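Local coordinates for macro domain-containing protein (Thermosipho africanus, PDB 7OMU) that is of unknown function but joins a DarT-family domain to a macro domain, the latter holding adenosine-5-diphosphoribose in this model, at residues A[38-48]-A[175-185]; A[91-99]-A[293-301]. The protein carries 1 engineered substitution. All coordinates share one frame; numbering follows the deposited sequence.

Interaction 1 (A[38-48]-A[175-185])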
loop_
_atom_site.group_PDB
_atom_site.type_symbol
_atom_site.label_atom_id
_atom_site.label_comp_id
_atom_site.label_asym_id
_atom_site.label_seq_id
_atom_site.Cartn_x
_atom_site.Cartn_y
_atom_site.Cartn_z
ATOM N N ILE A 38 23.461 12.194 2.831
ATOM C CA ILE A 38 22.868 11.825 4.153
ATOM C C ILE A 38 23.853 10.942 4.923
ATOM O O ILE A 38 24.001 11.164 6.135
ATOM C CB ILE A 38 21.494 11.149 3.971
ATOM C CG1 ILE A 38 20.434 12.165 3.535
ATOM C CG2 ILE A 38 21.072 10.407 5.233
ATOM C CD1 ILE A 38 19.148 11.547 3.042
ATOM N N LEU A 39 24.500 9.983 4.256
ATOM C CA LEU A 39 25.462 9.053 4.910
ATOM C C LEU A 39 26.680 9.837 5.405
ATOM O O LEU A 39 27.318 9.371 6.366
ATOM C CB LEU A 39 25.875 7.943 3.939
ATOM C CG LEU A 39 24.850 6.825 3.741
ATOM C CD1 LEU A 39 25.417 5.727 2.855
ATOM C CD2 LEU A 39 24.371 6.254 5.077
ATOM N N GLU A 40 26.973 10.979 4.775
ATOM C CA GLU A 40 28.126 11.858 5.104
ATOM C C GLU A 40 27.685 12.913 6.132
ATOM O O GLU A 40 28.188 12.864 7.267
ATOM C CB GLU A 40 28.662 12.482 3.815
ATOM C CG GLU A 40 30.090 12.978 3.914
ATOM C CD GLU A 40 30.630 13.553 2.611
ATOM O OE1 GLU A 40 29.853 14.216 1.888
ATOM O OE2 GLU A 40 31.825 13.335 2.315
ATOM N N LYS A 41 26.767 13.808 5.749
ATOM C CA LYS A 41 26.306 14.980 6.553
ATOM C C LYS A 41 25.356 14.529 7.671
ATOM O O LYS A 41 25.469 15.072 8.788
ATOM C CB LYS A 41 25.571 16.000 5.671
ATOM C CG LYS A 41 26.437 16.801 4.707
ATOM C CD LYS A 41 26.633 18.231 5.137
ATOM C CE LYS A 41 27.474 19.044 4.174
ATOM N NZ LYS A 41 28.925 18.905 4.450
ATOM N N GLY A 42 24.432 13.609 7.365
ATOM C CA GLY A 42 23.359 13.151 8.271
ATOM C C GLY A 42 21.985 13.486 7.717
ATOM O O GLY A 42 21.912 14.139 6.656
ATOM N N ILE A 43 20.926 13.047 8.399
ATOM C CA ILE A 43 19.525 13.449 8.082
ATOM C C ILE A 43 19.311 14.832 8.697
ATOM O O ILE A 43 19.289 14.919 9.934
ATOM C CB ILE A 43 18.498 12.413 8.586
ATOM C CG1 ILE A 43 18.735 11.034 7.966
ATOM C CG2 ILE A 43 17.078 12.892 8.335
ATOM C CD1 ILE A 43 17.880 9.932 8.557
ATOM N N LEU A 44 19.185 15.861 7.854
ATOM C CA LEU A 44 19.094 17.286 8.269
ATOM C C LEU A 44 17.634 17.741 8.243
ATOM O O LEU A 44 16.897 17.295 7.358
ATOM C CB LEU A 44 19.932 18.141 7.311
ATOM C CG LEU A 44 21.345 17.645 7.027
ATOM C CD1 LEU A 44 22.089 18.628 6.136
ATOM C CD2 LEU A 44 22.098 17.401 8.325
ATOM N N SER A 45 17.256 18.628 9.162
ATOM C CA SER A 45 15.958 19.348 9.152
ATOM C C SER A 45 15.923 20.282 7.937
ATOM O O SER A 45 17.010 20.668 7.466
ATOM C CB SER A 45 15.742 20.093 10.439
ATOM O OG SER A 45 16.721 21.108 10.621
ATOM N N HIS A 46 14.725 20.622 7.445
ATOM C CA HIS A 46 14.530 21.511 6.267
ATOM C C HIS A 46 15.005 22.923 6.625
ATOM O O HIS A 46 15.316 23.685 5.688
ATOM C CB HIS A 46 13.088 21.437 5.737
ATOM C CG HIS A 46 12.805 20.202 4.935
ATOM N ND1 HIS A 46 11.705 19.393 5.176
ATOM C CD2 HIS A 46 13.469 19.624 3.903
ATOM C CE1 HIS A 46 11.705 18.382 4.327
ATOM N NE2 HIS A 46 12.775 18.505 3.536
ATOM N N ALA A 47 15.096 23.228 7.926
ATOM C CA ALA A 47 15.717 24.452 8.497
ATOM C C ALA A 47 17.244 24.370 8.405
ATOM O O ALA A 47 17.867 25.383 8.045
ATOM C CB ALA A 47 15.289 24.625 9.933
ATOM N N GLU A 48 17.818 23.213 8.748
ATOM C CA GLU A 48 19.284 22.964 8.738
ATOM C C GLU A 48 19.807 22.992 7.296
ATOM O O GLU A 48 20.968 23.380 7.102
ATOM C CB GLU A 48 19.598 21.630 9.418
ATOM C CG GLU A 48 21.082 21.367 9.613
ATOM C CD GLU A 48 21.817 22.376 10.480
ATOM O OE1 GLU A 48 21.154 23.082 11.269
ATOM O OE2 GLU A 48 23.053 22.465 10.348
ATOM N N GLN A 175 17.277 19.428 14.503
ATOM C CA GLN A 175 18.474 19.860 13.731
ATOM C C GLN A 175 18.906 18.757 12.761
ATOM O O GLN A 175 18.628 18.912 11.558
ATOM C CB GLN A 175 19.612 20.276 14.664
ATOM C CG GLN A 175 20.745 20.992 13.944
ATOM C CD GLN A 175 21.745 21.538 14.931
ATOM O OE1 GLN A 175 21.694 22.707 15.309
ATOM N NE2 GLN A 175 22.647 20.680 15.371
ATOM N N CYS A 176 19.578 17.706 13.242
ATOM C CA CYS A 176 20.133 16.625 12.384
ATOM C C CYS A 176 20.027 15.265 13.089
ATOM O O CYS A 176 19.744 15.224 14.303
ATOM C CB CYS A 176 21.572 16.925 11.980
ATOM S SG CYS A 176 22.813 16.143 13.041
ATOM N N VAL A 177 20.227 14.194 12.323
ATOM C CA VAL A 177 20.379 12.796 12.813
ATOM C C VAL A 177 21.773 12.316 12.405
ATOM O O VAL A 177 22.028 12.232 11.184
ATOM C CB VAL A 177 19.296 11.864 12.248
ATOM C CG1 VAL A 177 19.462 10.445 12.766
ATOM C CG2 VAL A 177 17.897 12.379 12.535
ATOM N N ASP A 178 22.626 12.030 13.391
ATOM C CA ASP A 178 24.018 11.547 13.190
ATOM C C ASP A 178 23.981 10.290 12.323
ATOM O O ASP A 178 23.240 9.359 12.636
ATOM C CB ASP A 178 24.707 11.281 14.531
ATOM C CG ASP A 178 26.196 11.010 14.407
ATOM O OD1 ASP A 178 26.562 10.019 13.733
ATOM O OD2 ASP A 178 26.979 11.791 14.988
ATOM N N PRO A 179 24.755 10.228 11.211
ATOM C CA PRO A 179 24.802 9.041 10.359
ATOM C C PRO A 179 25.063 7.701 11.061
ATOM O O PRO A 179 24.728 6.691 10.469
ATOM C CB PRO A 179 25.963 9.341 9.402
ATOM C CG PRO A 179 25.949 10.840 9.280
ATOM C CD PRO A 179 25.564 11.327 10.664
ATOM N N ARG A 180 25.636 7.710 12.271
ATOM C CA ARG A 180 25.923 6.477 13.057
ATOM C C ARG A 180 24.625 5.851 13.582
ATOM O O ARG A 180 24.686 4.706 14.041
ATOM C CB ARG A 180 26.892 6.775 14.203
ATOM C CG ARG A 180 28.333 6.952 13.745
ATOM C CD ARG A 180 29.269 7.331 14.880
ATOM N NE ARG A 180 28.874 8.584 15.516
ATOM C CZ ARG A 180 29.578 9.224 16.444
ATOM N NH1 ARG A 180 29.118 10.357 16.950
ATOM N NH2 ARG A 180 30.736 8.737 16.861
ATOM N N TYR A 181 23.496 6.559 13.500
ATOM C CA TYR A 181 22.152 6.038 13.858
ATOM C C TYR A 181 21.513 5.281 12.683
ATOM O O TYR A 181 20.465 4.647 12.914
ATOM C CB TYR A 181 21.227 7.173 14.294
ATOM C CG TYR A 181 21.459 7.690 15.688
ATOM C CD1 TYR A 181 21.210 6.891 16.789
ATOM C CD2 TYR A 181 21.882 8.993 15.908
ATOM C CE1 TYR A 181 21.406 7.363 18.078
ATOM C CE2 TYR A 181 22.074 9.481 17.191
ATOM C CZ TYR A 181 21.830 8.663 18.282
ATOM O OH TYR A 181 22.013 9.112 19.555
ATOM N N ILE A 182 22.094 5.338 11.477
ATOM C CA ILE A 182 21.502 4.730 10.245
ATOM C C ILE A 182 21.802 3.221 10.205
ATOM O O ILE A 182 23.000 2.849 10.187
ATOM C CB ILE A 182 21.998 5.459 8.981
ATOM C CG1 ILE A 182 21.558 6.923 8.978
ATOM C CG2 ILE A 182 21.542 4.739 7.720
ATOM C CD1 ILE A 182 22.049 7.714 7.779
ATOM N N SER A 183 20.743 2.398 10.166
ATOM C CA SER A 183 20.776 0.910 10.133
ATOM C C SER A 183 21.092 0.429 8.722
ATOM O O SER A 183 21.986 -0.415 8.563
ATOM C CB SER A 183 19.459 0.309 10.556
ATOM O OG SER A 183 19.079 0.725 11.855
ATOM N N ALA A 184 20.320 0.909 7.752
ATOM C CA ALA A 184 20.287 0.395 6.369
ATOM C C ALA A 184 19.540 1.385 5.481
ATOM O O ALA A 184 18.992 2.365 6.010
ATOM C CB ALA A 184 19.625 -0.957 6.351
ATOM N N ILE A 185 19.529 1.129 4.176
ATOM C CA ILE A 185 18.738 1.912 3.186
ATOM C C ILE A 185 17.894 0.920 2.384
ATOM O O ILE A 185 18.479 -0.015 1.799
ATOM C CB ILE A 185 19.661 2.773 2.304
ATOM C CG1 ILE A 185 20.410 3.817 3.134
ATOM C CG2 ILE A 185 18.881 3.416 1.167
ATOM C CD1 ILE A 185 21.883 3.843 2.854
#
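The carboxylate of E48 and the side-chain amide of Q175 lie with their planes 50° apart, so the two do not stack; OE1 of E48 comes 3.4 Å from the methylene CG of Q175, while its OE2 forms a salt bridge with R51. A second flat group, the backbone carbonyl of Q175, is gripped twice by S45. OG of S45 lies in that carbonyl plane on a lone pair, 3.1 Å from Q175 O, and S45 N reaches the same oxygen at 2.8 Å from 21° out of the plane. With chi1 at 63°, S45 OG can also accept from E48 N, which makes S45 the N-cap of helix 46-51. Next along the antiparallel ladder, L44 and C176 form a non-hydrogen-bonded pair; beyond them I43 and V177 form a hydrogen-bonded pair, I43 N to V177 O at 3.1 Å and V177 N to I43 O at 2.7 Å, their side chains on the other face. The P179 ring packs on the turn that ends helix 35-41, its CG 3.6 Å from CA of G42. Beyond it, CD1 of I182 meets CG2 of I38 and CD2 of L39, and L39 and I185 meet tip to tip. Helix 35-41 is thereby held against strand 182-187, with I38 on strand 25-31, I182 on strand 107-113, and L39 and I185 both touching helix 190-200.

Interaction 2 (A[91-99]-A[293-301])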
loop_
_atom_site.group_PDB
_atom_site.type_symbol
_atom_site.label_atom_id
_atom_site.label_comp_id
_atom_site.label_asym_id
_atom_site.label_seq_id
_atom_site.Cartn_x
_atom_site.Cartn_y
_atom_site.Cartn_z
ATOM N N ASN A 91 2.996 4.787 3.584
ATOM C CA ASN A 91 1.971 5.731 4.106
ATOM C C ASN A 91 1.565 6.723 3.014
ATOM O O ASN A 91 2.200 6.787 1.965
ATOM C CB ASN A 91 2.511 6.431 5.357
ATOM C CG ASN A 91 3.679 7.350 5.066
ATOM O OD1 ASN A 91 3.662 8.113 4.103
ATOM N ND2 ASN A 91 4.700 7.292 5.903
ATOM N N PRO A 92 0.498 7.536 3.225
ATOM C CA PRO A 92 0.052 8.529 2.242
ATOM C C PRO A 92 1.110 9.442 1.603
ATOM O O PRO A 92 0.905 9.841 0.475
ATOM C CB PRO A 92 -0.884 9.410 3.081
ATOM C CG PRO A 92 -1.509 8.444 4.043
ATOM C CD PRO A 92 -0.385 7.501 4.403
ATOM N N MET A 93 2.170 9.788 2.337
ATOM C CA MET A 93 3.246 10.682 1.838
ATOM C C MET A 93 4.002 9.954 0.726
ATOM O O MET A 93 4.096 10.510 -0.389
ATOM C CB MET A 93 4.228 11.081 2.944
ATOM C CG MET A 93 5.289 12.069 2.477
ATOM S SD MET A 93 4.544 13.528 1.698
ATOM C CE MET A 93 4.451 14.631 3.110
ATOM N N LEU A 94 4.504 8.750 1.014
ATOM C CA LEU A 94 5.226 7.909 0.023
ATOM C C LEU A 94 4.322 7.675 -1.193
ATOM O O LEU A 94 4.814 7.789 -2.332
ATOM C CB LEU A 94 5.639 6.583 0.664
ATOM C CG LEU A 94 6.488 5.674 -0.220
ATOM C CD1 LEU A 94 7.694 6.409 -0.790
ATOM C CD2 LEU A 94 6.948 4.461 0.557
ATOM N N TYR A 95 3.042 7.390 -0.956
ATOM C CA TYR A 95 2.030 7.185 -2.020
ATOM C C TYR A 95 1.874 8.468 -2.840
ATOM O O TYR A 95 1.782 8.363 -4.075
ATOM C CB TYR A 95 0.680 6.764 -1.442
ATOM C CG TYR A 95 -0.223 6.152 -2.478
ATOM C CD1 TYR A 95 -0.116 4.810 -2.799
ATOM C CD2 TYR A 95 -1.142 6.919 -3.175
ATOM C CE1 TYR A 95 -0.930 4.236 -3.760
ATOM C CE2 TYR A 95 -1.960 6.362 -4.143
ATOM C CZ TYR A 95 -1.855 5.014 -4.433
ATOM O OH TYR A 95 -2.651 4.449 -5.386
ATOM N N ARG A 96 1.825 9.627 -2.174
ATOM C CA ARG A 96 1.683 10.953 -2.834
ATOM C C ARG A 96 2.862 11.166 -3.785
ATOM O O ARG A 96 2.621 11.640 -4.909
ATOM C CB ARG A 96 1.611 12.097 -1.816
ATOM C CG ARG A 96 1.912 13.473 -2.402
ATOM C CD ARG A 96 1.285 14.616 -1.647
ATOM N NE ARG A 96 0.836 15.646 -2.576
ATOM C CZ ARG A 96 0.124 16.719 -2.250
ATOM N NH1 ARG A 96 -0.232 16.937 -0.994
ATOM N NH2 ARG A 96 -0.230 17.585 -3.187
ATOM N N LEU A 97 4.081 10.845 -3.342
ATOM C CA LEU A 97 5.315 11.051 -4.143
ATOM C C LEU A 97 5.256 10.188 -5.406
ATOM O O LEU A 97 5.673 10.678 -6.469
ATOM C CB LEU A 97 6.551 10.709 -3.303
ATOM C CG LEU A 97 6.822 11.598 -2.091
ATOM C CD1 LEU A 97 8.231 11.369 -1.582
ATOM C CD2 LEU A 97 6.610 13.075 -2.398
ATOM N N LEU A 98 4.747 8.960 -5.298
ATOM C CA LEU A 98 4.764 7.972 -6.410
ATOM C C LEU A 98 3.726 8.345 -7.470
ATOM O O LEU A 98 4.003 8.097 -8.654
ATOM C CB LEU A 98 4.523 6.564 -5.860
ATOM C CG LEU A 98 5.702 5.963 -5.097
ATOM C CD1 LEU A 98 5.304 4.651 -4.448
ATOM C CD2 LEU A 98 6.914 5.774 -6.008
ATOM N N VAL A 99 2.587 8.919 -7.074
ATOM C CA VAL A 99 1.504 9.303 -8.028
ATOM C C VAL A 99 1.809 10.684 -8.621
ATOM O O VAL A 99 1.366 10.920 -9.753
ATOM C CB VAL A 99 0.097 9.227 -7.401
ATOM C CG1 VAL A 99 -0.168 7.844 -6.825
ATOM C CG2 VAL A 99 -0.148 10.303 -6.359
ATOM N N SER A 293 -11.904 8.840 -7.638
ATOM C CA SER A 293 -10.435 8.775 -7.859
ATOM C C SER A 293 -9.754 8.133 -6.644
ATOM O O SER A 293 -9.856 8.704 -5.540
ATOM C CB SER A 293 -9.867 10.142 -8.130
ATOM O OG SER A 293 -8.452 10.121 -8.010
ATOM N N LEU A 294 -9.067 7.007 -6.850
ATOM C CA LEU A 294 -8.433 6.203 -5.770
ATOM C C LEU A 294 -7.167 6.908 -5.272
ATOM O O LEU A 294 -6.883 6.811 -4.064
ATOM C CB LEU A 294 -8.114 4.804 -6.306
ATOM C CG LEU A 294 -7.691 3.776 -5.256
ATOM C CD1 LEU A 294 -8.825 3.480 -4.283
ATOM C CD2 LEU A 294 -7.214 2.490 -5.918
ATOM N N ASP A 295 -6.441 7.582 -6.170
ATOM C CA ASP A 295 -5.173 8.302 -5.864
ATOM C C ASP A 295 -5.445 9.449 -4.884
ATOM O O ASP A 295 -4.664 9.606 -3.939
ATOM C CB ASP A 295 -4.505 8.814 -7.143
ATOM C CG ASP A 295 -3.788 7.730 -7.934
ATOM O OD1 ASP A 295 -3.559 6.637 -7.364
ATOM O OD2 ASP A 295 -3.466 7.984 -9.117
ATOM N N ALA A 296 -6.516 10.213 -5.102
ATOM C CA ALA A 296 -6.937 11.343 -4.242
ATOM C C ALA A 296 -7.195 10.853 -2.810
ATOM O O ALA A 296 -6.728 11.521 -1.872
ATOM C CB ALA A 296 -8.152 12.016 -4.831
ATOM N N PHE A 297 -7.905 9.731 -2.640
ATOM C CA PHE A 297 -8.247 9.154 -1.311
ATOM C C PHE A 297 -6.971 8.639 -0.628
ATOM O O PHE A 297 -6.772 8.956 0.557
ATOM C CB PHE A 297 -9.312 8.055 -1.421
ATOM C CG PHE A 297 -10.723 8.510 -1.739
ATOM C CD1 PHE A 297 -11.090 9.853 -1.709
ATOM C CD2 PHE A 297 -11.707 7.574 -2.039
ATOM C CE1 PHE A 297 -12.391 10.245 -1.999
ATOM C CE2 PHE A 297 -13.009 7.969 -2.321
ATOM C CZ PHE A 297 -13.348 9.303 -2.301
ATOM N N LEU A 298 -6.128 7.891 -1.347
ATOM C CA LEU A 298 -4.930 7.218 -0.770
ATOM C C LEU A 298 -3.807 8.234 -0.515
ATOM O O LEU A 298 -3.240 8.205 0.591
ATOM C CB LEU A 298 -4.469 6.099 -1.709
ATOM C CG LEU A 298 -5.403 4.892 -1.810
ATOM C CD1 LEU A 298 -4.829 3.840 -2.748
ATOM C CD2 LEU A 298 -5.677 4.286 -0.442
ATOM N N ALA A 299 -3.485 9.091 -1.490
ATOM C CA ALA A 299 -2.387 10.086 -1.402
ATOM C C ALA A 299 -2.753 11.180 -0.397
ATOM O O ALA A 299 -3.955 11.436 -0.219
ATOM C CB ALA A 299 -2.100 10.683 -2.755
ATOM N N GLU A 300 -1.745 11.799 0.226
ATOM C CA GLU A 300 -1.913 12.973 1.125
ATOM C C GLU A 300 -2.452 14.150 0.302
ATOM O O GLU A 300 -1.932 14.389 -0.804
ATOM C CB GLU A 300 -0.586 13.311 1.802
ATOM C CG GLU A 300 -0.729 14.205 3.022
ATOM C CD GLU A 300 0.591 14.769 3.530
ATOM O OE1 GLU A 300 1.640 14.157 3.233
ATOM O OE2 GLU A 300 0.571 15.813 4.228
ATOM N N ASP A 301 -3.473 14.837 0.820
ATOM C CA ASP A 301 -4.141 16.006 0.180
ATOM C C ASP A 301 -3.526 17.306 0.719
ATOM O O ASP A 301 -2.335 17.269 1.091
ATOM C CB ASP A 301 -5.658 15.978 0.401
ATOM C CG ASP A 301 -6.080 15.608 1.815
ATOM O OD1 ASP A 301 -5.185 15.434 2.679
ATOM O OD2 ASP A 301 -7.294 15.494 2.043
#
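Y95 crosses from helix 92-99 to L298, A299 and D295, and it can be followed outward atom by atom. Its CB already points to segment 293-301, and CG lies trans to the backbone N (chi1 -163°), which sends the ring on to the partner helix. CD2 comes 3.6 Å from A299 N, with the A299 methyl at the ring edge, in plane. CE2 is 3.5 Å from CB of L298, which sits over one face in a CH-pi contact, while CZ passes L298 CD1. At the tip, OH donates to OD1 of D295 at 3.1 Å, meeting that oxygen nearly along its C-O axis, with ring and carboxylate planes 63° apart. D295 OD1 also has a salt bridge to R238, so the phenol and an arginine share one oxygen. V99 runs past D295 in the opposite direction, its CG1 3.6 Å from OD1 of D295. On the other side of A299, the R96 guanidinium has E300 O over one face and D301 O at its edge, R96 NH1 being 3.0 Å from D301 O. A weak bond from E300 N to P92 O, 3.3 Å, ties the backbones together. The two helices run roughly antiparallel, at 146°. Helix 92-99 packs L94 and L98 on strand 107-113 and M93 and R96 on helix 62-70. Helix 294-298 of the macro region thus docks on a helix embedded in the DarT-family region; W157 and K164 add hydrogen bonds to the carbonyls of L298 and A299.

Interaction 1 lies wholly within the DarT-family region, whereas interaction 2 joins that region to the macro domain. Their centres are 26 Å apart and their nearest atoms about 8 Å, so they do not touch. Strand 107-113 links them all the same: I43 and I182 of interaction 1 pack on its V112 and V110, and L94, in the helix of interaction 2, packs on L107 and I109. Interaction 2 is centred 10 Å from the centre of the chain, and the side chain of L298 is about 11 Å from the bound adenosine-5-diphosphoribose; interaction 1 is centred 26 Å from the chain centre, yet most of its touching residues are buried.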